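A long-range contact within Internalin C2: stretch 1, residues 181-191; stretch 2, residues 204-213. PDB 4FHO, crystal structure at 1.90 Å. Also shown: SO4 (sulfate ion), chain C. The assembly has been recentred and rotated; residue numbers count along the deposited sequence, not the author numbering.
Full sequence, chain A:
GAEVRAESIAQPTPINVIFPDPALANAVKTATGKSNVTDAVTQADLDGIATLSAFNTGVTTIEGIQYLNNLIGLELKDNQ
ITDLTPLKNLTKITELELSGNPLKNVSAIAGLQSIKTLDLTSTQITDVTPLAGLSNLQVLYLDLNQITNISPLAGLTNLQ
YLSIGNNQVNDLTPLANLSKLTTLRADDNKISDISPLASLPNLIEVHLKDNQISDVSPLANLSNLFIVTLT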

# COMPACT_ATOMS: atom_id res chain seq x y z
N LEU A 181 -4.49 2.01 -16.44
CA LEU A 181 -3.22 1.30 -16.17
C LEU A 181 -2.17 1.53 -17.26
O LEU A 181 -2.42 1.23 -18.44
N THR A 182 -1.01 2.06 -16.86
CA THR A 182 0.17 2.16 -17.71
C THR A 182 1.24 1.09 -17.41
O THR A 182 2.02 0.76 -18.31
N THR A 183 1.29 0.57 -16.18
CA THR A 183 2.23 -0.49 -15.81
C THR A 183 1.51 -1.64 -15.13
O THR A 183 0.77 -1.43 -14.15
N LEU A 184 1.72 -2.85 -15.66
CA LEU A 184 1.33 -4.08 -15.01
C LEU A 184 2.59 -4.91 -14.87
O LEU A 184 3.15 -5.34 -15.87
N ARG A 185 3.02 -5.14 -13.63
CA ARG A 185 4.15 -6.02 -13.35
C ARG A 185 3.62 -7.27 -12.67
O ARG A 185 3.06 -7.19 -11.58
N ALA A 186 3.77 -8.41 -13.35
CA ALA A 186 3.17 -9.68 -12.92
C ALA A 186 4.10 -10.88 -13.14
O ALA A 186 3.60 -11.99 -13.35
N ASP A 187 5.42 -10.67 -13.00
CA ASP A 187 6.40 -11.77 -13.12
C ASP A 187 6.15 -12.82 -12.02
O ASP A 187 5.91 -12.46 -10.89
N ASP A 188 6.22 -14.11 -12.39
CA ASP A 188 6.19 -15.23 -11.43
C ASP A 188 4.80 -15.34 -10.77
O ASP A 188 4.60 -15.02 -9.61
N ASN A 189 3.86 -15.79 -11.58
CA ASN A 189 2.48 -16.03 -11.21
C ASN A 189 2.01 -17.30 -11.96
O ASN A 189 2.86 -18.08 -12.41
N LYS A 190 0.71 -17.53 -12.07
CA LYS A 190 0.16 -18.68 -12.79
C LYS A 190 -0.74 -18.19 -13.93
O LYS A 190 -1.79 -18.76 -14.18
N ILE A 191 -0.29 -17.16 -14.66
CA ILE A 191 -1.09 -16.54 -15.72
C ILE A 191 -0.88 -17.36 -17.01
O ILE A 191 0.26 -17.66 -17.38
N ILE A 204 1.96 0.74 -21.09
CA ILE A 204 3.30 1.03 -21.55
C ILE A 204 4.25 -0.14 -21.26
O ILE A 204 5.04 -0.53 -22.12
N GLU A 205 4.17 -0.69 -20.05
CA GLU A 205 5.11 -1.69 -19.54
C GLU A 205 4.31 -2.85 -18.97
O GLU A 205 3.51 -2.65 -18.06
N VAL A 206 4.50 -4.04 -19.54
CA VAL A 206 3.85 -5.26 -19.09
C VAL A 206 4.93 -6.29 -18.79
O VAL A 206 5.65 -6.70 -19.68
N HIS A 207 5.09 -6.68 -17.53
CA HIS A 207 6.08 -7.68 -17.14
C HIS A 207 5.36 -8.97 -16.83
O HIS A 207 4.59 -9.04 -15.86
N LEU A 208 5.58 -9.99 -17.66
CA LEU A 208 4.91 -11.30 -17.54
C LEU A 208 5.88 -12.49 -17.59
O LEU A 208 5.51 -13.56 -18.03
N LYS A 209 7.10 -12.32 -17.06
CA LYS A 209 8.11 -13.41 -17.02
C LYS A 209 7.64 -14.53 -16.09
O LYS A 209 6.88 -14.28 -15.19
N ASP A 210 8.08 -15.77 -16.35
CA ASP A 210 7.77 -16.95 -15.52
C ASP A 210 6.26 -17.12 -15.26
O ASP A 210 5.81 -17.32 -14.14
N ASN A 211 5.50 -16.98 -16.34
CA ASN A 211 4.09 -17.33 -16.39
C ASN A 211 3.96 -18.41 -17.47
O ASN A 211 4.97 -18.88 -17.97
N GLN A 212 2.73 -18.83 -17.78
CA GLN A 212 2.49 -19.96 -18.69
C GLN A 212 1.65 -19.49 -19.88
O GLN A 212 0.56 -19.99 -20.11
N ILE A 213 2.21 -18.54 -20.63
CA ILE A 213 1.51 -17.81 -21.70
C ILE A 213 1.92 -18.36 -23.08
O ILE A 213 3.11 -18.45 -23.38

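Side-chain packing between two neighbouring segments of Internalin C2, residues 181-191 and 204-213, which bury 926 Å² between them. The strands 183-185 and 205-207 run parallel, and each bridged pair (Thr-183 with Glu-205, Leu-184 with Val-206, Arg-185 with His-207) shares a face of the sheet: Thr-183, Arg-185, Glu-205 and His-207 on one, Leu-184 and Val-206 on the other.

On the face of Thr-183 and His-207, Glu-205 (chi1 t, chi2 t) reaches across to Arg-185, an extended chain after its m chi1, with chi2 and chi3 both t. The salt bridge is bidentate from the arginine side, since both NE (2.8 Å) and NH2 (2.9 Å) of Arg-185 donate to the single oxygen OE2 of Glu-205, which lies near the guanidinium plane. The same guanidinium holds a sulfate ion, probably from the crystallisation liquor: Arg-185 NH1 donates to SO4 O2 at 2.8 Å and Arg-185 NH2 to SO4 O4 at 2.9 Å. Thr-183 (m) sets its CG2 3.6 Å from Glu-205 OE2, and Arg-185 CG lies 4.0 Å from His-207 ND1.

The CA-to-CB bond of Asp-187 points sideways, but its m rotamer brings the carboxylate nearer the second stretch, where Asp-187 OD1 accepts a hydrogen bond from Lys-209 N at 2.7 Å. Asp-187 OD2 accepts a hydrogen bond from a water at 2.9 Å; that water also hydrogen-bonds His-207 ND1 (His-207 chi1 m) at 3.0 Å, bridging the two side chains. Lys-209 (m) contributes CB, 3.3 Å from Asp-187 OD1, while the end of its chain leads away.

Asn-211 (m) ties down the loop region of the first stretch with both ends of its amide. Asn-211 ND2 donates to Ala-186 O at 2.9 Å, and Asn-211 OD1 accepts from Ile-191 N at 3.0 Å, so one side chain satisfies two backbone groups of the first stretch. Asn-189 (m) donates from its ND2 to the same Ala-186 O at 3.1 Å, giving that carbonyl two amide donors, one from each stretch. Farther along, Gln-212 (chi1 m, chi2 94°) donates from NE2 to Asn-189 O at 3.3 Å.

Leu-208 (m, t) starts away from the first stretch, yet its end returns, putting CD2 3.9 Å from Ala-186 CB and 4.0 Å from Ile-191 CD1. Ile-191 (m, t) also meets Ile-213 (m, t), CG2 of the former lying 4.2 Å from CD1 of the latter. Ala-186, Leu-208 and Ile-191 are buried, as are Leu-184 (t, p) and Val-206 (t) on their strand face.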

# COMPACT_ATOMS: atom_id res chain seq x y z
CB LEU A 181 -3.39 -0.22 -16.01
CG LEU A 181 -3.85 -0.82 -14.69
CD1 LEU A 181 -3.92 -2.32 -14.85
CD2 LEU A 181 -2.93 -0.44 -13.53
CB THR A 182 0.79 3.57 -17.66
OG1 THR A 182 0.97 3.97 -16.30
CG2 THR A 182 -0.11 4.57 -18.36
CB THR A 183 3.34 0.05 -14.89
OG1 THR A 183 4.03 1.12 -15.56
CG2 THR A 183 4.33 -1.05 -14.50
CB LEU A 184 0.28 -4.87 -15.78
CG LEU A 184 -0.13 -6.22 -15.16
CD1 LEU A 184 -0.76 -6.02 -13.78
CD2 LEU A 184 -1.08 -6.99 -16.06
CB ARG A 185 5.15 -5.30 -12.47
CG ARG A 185 5.91 -4.24 -13.23
CD ARG A 185 6.93 -3.62 -12.32
NE ARG A 185 7.80 -2.70 -13.04
CZ ARG A 185 8.88 -2.11 -12.52
NH1 ARG A 185 9.25 -2.32 -11.25
NH2 ARG A 185 9.58 -1.29 -13.28
CB ALA A 186 1.83 -9.88 -13.62
CB ASP A 187 7.85 -11.28 -13.00
CG ASP A 187 8.33 -10.45 -14.19
OD1 ASP A 187 7.66 -10.43 -15.24
OD2 ASP A 187 9.42 -9.83 -14.10
CB ASP A 188 7.38 -15.17 -10.44
CG ASP A 188 7.58 -16.47 -9.63
OD1 ASP A 188 6.78 -17.43 -9.72
OD2 ASP A 188 8.55 -16.52 -8.86
CB ASN A 189 1.66 -14.77 -11.53
CG ASN A 189 1.67 -13.77 -10.40
OD1 ASN A 189 1.16 -14.05 -9.30
ND2 ASN A 189 2.21 -12.60 -10.65
CB LYS A 190 -0.59 -19.59 -11.81
CG LYS A 190 0.26 -20.16 -10.69
CD LYS A 190 1.08 -21.36 -11.14
CE LYS A 190 2.23 -21.67 -10.19
NZ LYS A 190 1.80 -21.80 -8.77
CB ILE A 191 -0.71 -15.04 -15.90
CG1 ILE A 191 -1.02 -14.25 -14.61
CG2 ILE A 191 -1.44 -14.42 -17.09
CD1 ILE A 191 -0.36 -12.88 -14.52
CB ILE A 204 3.84 2.34 -20.91
CG1 ILE A 204 2.88 3.52 -21.15
CG2 ILE A 204 5.22 2.67 -21.48
CD1 ILE A 204 3.36 4.83 -20.55
CB GLU A 205 6.00 -1.04 -18.47
CG GLU A 205 6.91 -1.98 -17.68
CD GLU A 205 7.86 -1.23 -16.76
OE1 GLU A 205 8.72 -0.50 -17.28
OE2 GLU A 205 7.76 -1.36 -15.52
CB VAL A 206 2.85 -5.79 -20.12
CG1 VAL A 206 2.05 -6.96 -19.54
CG2 VAL A 206 1.88 -4.69 -20.51
CB HIS A 207 6.93 -7.20 -15.96
CG HIS A 207 7.97 -6.16 -16.31
ND1 HIS A 207 8.90 -5.76 -15.40
CD2 HIS A 207 8.22 -5.45 -17.46
CE1 HIS A 207 9.69 -4.83 -15.97
NE2 HIS A 207 9.29 -4.65 -17.22
CB LEU A 208 3.83 -11.42 -18.63
CG LEU A 208 2.61 -10.49 -18.52
CD1 LEU A 208 1.84 -10.47 -19.83
CD2 LEU A 208 1.67 -10.87 -17.39
CB LYS A 209 9.48 -12.91 -16.52
CG LYS A 209 10.11 -11.85 -17.41
CD LYS A 209 11.40 -11.27 -16.84
CE LYS A 209 12.51 -12.29 -16.79
NZ LYS A 209 13.85 -11.63 -16.84
CB ASP A 210 8.59 -16.94 -14.21
CG ASP A 210 10.06 -17.23 -14.45
OD1 ASP A 210 10.43 -18.42 -14.46
OD2 ASP A 210 10.85 -16.28 -14.62
CB ASN A 211 3.27 -16.06 -16.67
CG ASN A 211 3.06 -15.22 -15.43
OD1 ASN A 211 2.28 -15.58 -14.53
ND2 ASN A 211 3.74 -14.08 -15.37
CB GLN A 212 1.82 -21.12 -17.92
CG GLN A 212 2.66 -21.65 -16.76
CD GLN A 212 2.32 -21.01 -15.42
OE1 GLN A 212 1.21 -21.19 -14.91
NE2 GLN A 212 3.28 -20.29 -14.83
CB ILE A 213 1.80 -16.29 -21.61
CG1 ILE A 213 1.20 -15.72 -20.31
CG2 ILE A 213 1.24 -15.55 -22.81
CD1 ILE A 213 1.71 -14.35 -19.93
S SO4 C . 12.01 -0.29 -10.26
O1 SO4 C . 13.31 -0.78 -10.79
O2 SO4 C . 11.33 -1.39 -9.54
O3 SO4 C . 12.22 0.85 -9.33
O4 SO4 C . 11.17 0.16 -11.40
O HOH W 1 9.35 -7.19 -12.83